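Hypothetical glycoside hydrolase (Parabacteroides distasonis, PDB 3TAW) is of unknown function but has the five-bladed beta-propeller fold of its glycoside hydrolase family. Local coordinates at residues A[79-83]-A[115-121]. Numbering follows the deposited sequence.
Sequences RTSRL and PGGTEDP. With EDO (1,2-ethanediol), chain P.
Two neighbouring blades of a beta-propeller meet where Ser81, on strand 81-88, bridges Gly117 of the segment 115-121. The bridge is single, and the short strands run at 67° to each other. Its two bonds are nearly straight. Ser81 N gives its hydrogen to Gly116 O at 2.9 Å, and Thr118 N gives its own to Ser81 O at 2.9 Å. In both, the donor stands well above the carbonyl plane. Gly117 CA also turns a C-H to Ser81 O, at 3.4 Å. Gly117 has a positive phi, which by itself favours glycine. It also has no side chain to collide with that carbonyl.

Thr80 extends the grip by one residue. Its OG1 donates to Pro115 O over 2.7 Å, almost in line with the C=O. The chi1 of -56° sets OG1 beside the backbone N and sends CG2 over the centre of the Arg82 guanidinium. Arg82 itself pairs with Asp70.

On the side of Ser81 and Glu119, a water accepts from Ser81 OG and donates to Gly116 O and Glu119 OE2. Arg67 bonds Ser81 OG too, and forms a salt bridge with Asp120. Glu119 is extended beyond CG, and its OE1 accepts from O2 of a 1,2-ethanediol at 2.6 Å.

Further along, Leu83 CD1 packs on Pro121 CB at 3.8 Å, while CD2 lies against the buried Thr118 O. Strand 117-125 is an outermost strand of its four-stranded antiparallel sheet. Two successive four-stranded antiparallel sheets, each a blade, thus meet here, as in a beta-propeller.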
ATOM      1  N   ARG A  79     -13.561  -5.211 -12.098  1.00 22.03           N
ATOM      2  CA  ARG A  79     -13.419  -4.123 -13.090  1.00 20.68           C
ATOM      3  C   ARG A  79     -11.934  -3.914 -13.432  1.00 18.66           C
ATOM      4  O   ARG A  79     -11.163  -4.860 -13.325  1.00 18.77           O
ATOM      5  CB  ARG A  79     -14.121  -2.852 -12.591  1.00 20.59           C
ATOM      6  CG  ARG A  79     -13.733  -2.345 -11.219  1.00 20.87           C
ATOM      7  CD  ARG A  79     -14.652  -2.884 -10.077  1.00 21.42           C
ATOM      8  NE  ARG A  79     -15.989  -2.328 -10.240  1.00 22.40           N
ATOM      9  CZ  ARG A  79     -16.429  -1.184  -9.715  1.00 22.14           C
ATOM     10  NH1 ARG A  79     -15.683  -0.428  -8.887  1.00 21.05           N
ATOM     11  NH2 ARG A  79     -17.649  -0.789 -10.018  1.00 23.16           N
ATOM     12  N   THR A  80     -11.544  -2.734 -13.911  1.00 17.13           N
ATOM     13  CA  THR A  80     -10.148  -2.485 -14.252  1.00 16.24           C
ATOM     14  C   THR A  80      -9.618  -1.372 -13.374  1.00 15.27           C
ATOM     15  O   THR A  80     -10.221  -0.293 -13.297  1.00 15.19           O
ATOM     16  CB  THR A  80      -9.950  -2.116 -15.741  1.00 16.48           C
ATOM     17  OG1 THR A  80     -10.495  -3.154 -16.566  1.00 16.33           O
ATOM     18  CG2 THR A  80      -8.451  -1.929 -16.076  1.00 16.22           C
ATOM     19  N   SER A  81      -8.473  -1.632 -12.735  1.00 14.17           N
ATOM     20  CA  SER A  81      -7.784  -0.645 -11.905  1.00 13.24           C
ATOM     21  C   SER A  81      -6.642  -0.013 -12.687  1.00 12.67           C
ATOM     22  O   SER A  81      -5.950  -0.691 -13.446  1.00 12.89           O
ATOM     23  CB  SER A  81      -7.223  -1.301 -10.634  1.00 13.00           C
ATOM     24  OG  SER A  81      -8.262  -1.725  -9.754  1.00 13.35           O
ATOM     25  N   ARG A  82      -6.513   1.299 -12.543  1.00 12.48           N
ATOM     26  CA  ARG A  82      -5.465   2.111 -13.137  1.00 12.38           C
ATOM     27  C   ARG A  82      -5.055   3.129 -12.062  1.00 12.31           C
ATOM     28  O   ARG A  82      -5.814   3.373 -11.109  1.00 12.72           O
ATOM     29  CB  ARG A  82      -5.987   2.818 -14.402  1.00 12.76           C
ATOM     30  CG  ARG A  82      -6.474   1.843 -15.467  1.00 12.98           C
ATOM     31  CD  ARG A  82      -7.000   2.559 -16.704  1.00 13.17           C
ATOM     32  NE  ARG A  82      -7.509   1.650 -17.723  1.00 13.64           N
ATOM     33  CZ  ARG A  82      -8.756   1.177 -17.776  1.00 14.26           C
ATOM     34  NH1 ARG A  82      -9.648   1.455 -16.834  1.00 14.14           N
ATOM     35  NH2 ARG A  82      -9.121   0.385 -18.778  1.00 14.87           N
ATOM     36  N   LEU A  83      -3.858   3.699 -12.182  1.00 11.94           N
ATOM     37  CA  LEU A  83      -3.386   4.634 -11.195  1.00 11.80           C
ATOM     38  C   LEU A  83      -3.422   6.063 -11.698  1.00 11.72           C
ATOM     39  O   LEU A  83      -2.836   6.385 -12.736  1.00 11.68           O
ATOM     40  CB  LEU A  83      -1.943   4.301 -10.792  1.00 11.32           C
ATOM     41  CG  LEU A  83      -1.675   2.868 -10.367  1.00 11.60           C
ATOM     42  CD1 LEU A  83      -0.254   2.710  -9.881  1.00 11.43           C
ATOM     43  CD2 LEU A  83      -2.715   2.330  -9.322  1.00 11.53           C
ATOM     44  N   PRO A 115      -7.587  -8.559 -17.698  1.00 19.71           N
ATOM     45  CA  PRO A 115      -8.245  -7.234 -17.774  1.00 19.01           C
ATOM     46  C   PRO A 115      -8.355  -6.449 -16.475  1.00 17.82           C
ATOM     47  O   PRO A 115      -8.903  -5.340 -16.485  1.00 17.80           O
ATOM     48  CB  PRO A 115      -9.651  -7.606 -18.261  1.00 19.89           C
ATOM     49  CG  PRO A 115      -9.926  -8.905 -17.542  1.00 20.31           C
ATOM     50  CD  PRO A 115      -8.581  -9.612 -17.398  1.00 20.57           C
ATOM     51  N   GLY A 116      -7.833  -6.976 -15.367  1.00 16.88           N
ATOM     52  CA  GLY A 116      -8.064  -6.373 -14.060  1.00 15.73           C
ATOM     53  C   GLY A 116      -7.176  -5.177 -13.758  1.00 14.89           C
ATOM     54  O   GLY A 116      -7.496  -4.358 -12.882  1.00 14.30           O
ATOM     55  N   GLY A 117      -6.074  -5.060 -14.486  1.00 14.60           N
ATOM     56  CA  GLY A 117      -5.212  -3.886 -14.362  1.00 14.55           C
ATOM     57  C   GLY A 117      -4.234  -3.894 -13.197  1.00 14.33           C
ATOM     58  O   GLY A 117      -3.717  -4.935 -12.792  1.00 14.56           O
ATOM     59  N   THR A 118      -3.975  -2.703 -12.662  1.00 13.94           N
ATOM     60  CA  THR A 118      -2.849  -2.475 -11.792  1.00 13.79           C
ATOM     61  C   THR A 118      -3.381  -1.912 -10.472  1.00 13.51           C
ATOM     62  O   THR A 118      -3.806  -0.768 -10.431  1.00 13.31           O
ATOM     63  CB  THR A 118      -1.862  -1.475 -12.482  1.00 13.98           C
ATOM     64  OG1 THR A 118      -2.518  -0.228 -12.738  1.00 13.76           O
ATOM     65  CG2 THR A 118      -1.347  -2.022 -13.806  1.00 14.52           C
ATOM     66  N   GLU A 119      -3.356  -2.710  -9.400  1.00 13.29           N
ATOM     67  CA  GLU A 119      -3.983  -2.345  -8.126  1.00 13.10           C
ATOM     68  C   GLU A 119      -2.990  -1.986  -7.020  1.00 12.81           C
ATOM     69  O   GLU A 119      -1.829  -2.391  -7.063  1.00 12.06           O
ATOM     70  CB  GLU A 119      -4.811  -3.512  -7.573  1.00 14.19           C
ATOM     71  CG  GLU A 119      -5.765  -4.186  -8.566  1.00 14.94           C
ATOM     72  CD  GLU A 119      -6.502  -5.354  -7.950  1.00 16.18           C
ATOM     73  OE1 GLU A 119      -6.027  -5.898  -6.899  1.00 16.76           O
ATOM     74  OE2 GLU A 119      -7.549  -5.751  -8.526  1.00 17.02           O
ATOM     75  N   ASP A 120      -3.492  -1.262  -6.017  1.00 12.27           N
ATOM     76  CA  ASP A 120      -2.890  -1.223  -4.688  1.00 12.24           C
ATOM     77  C   ASP A 120      -1.393  -0.935  -4.693  1.00 11.79           C
ATOM     78  O   ASP A 120      -0.574  -1.747  -4.231  1.00 11.82           O
ATOM     79  CB  ASP A 120      -3.201  -2.518  -3.957  1.00 12.74           C
ATOM     80  CG  ASP A 120      -4.691  -2.690  -3.660  1.00 13.66           C
ATOM     81  OD1 ASP A 120      -5.494  -1.788  -3.998  1.00 13.02           O
ATOM     82  OD2 ASP A 120      -5.031  -3.715  -3.017  1.00 14.56           O
ATOM     83  N   PRO A 121      -1.037   0.239  -5.218  1.00 11.01           N
ATOM     84  CA  PRO A 121       0.365   0.669  -5.330  1.00 11.05           C
ATOM     85  C   PRO A 121       0.974   1.064  -3.975  1.00 10.71           C
ATOM     86  O   PRO A 121       0.272   1.572  -3.094  1.00 10.79           O
ATOM     87  CB  PRO A 121       0.259   1.894  -6.192  1.00 10.78           C
ATOM     88  CG  PRO A 121      -1.073   2.481  -5.864  1.00 11.03           C
ATOM     89  CD  PRO A 121      -1.970   1.288  -5.703  1.00 11.36           C
TER
HETATM   90  C1  EDO P 401      -7.952 -10.241  -6.370  1.00 29.37           C
HETATM   91  O1  EDO P 401      -7.002 -10.693  -5.396  1.00 32.56           O
HETATM   92  C2  EDO P 401      -7.408  -8.978  -7.012  1.00 27.90           C
HETATM   93  O2  EDO P 401      -6.715  -8.228  -6.017  1.00 27.00           O
HETATM   94  O   HOH W   1      -8.819  -4.333 -10.448  1.00 15.05           O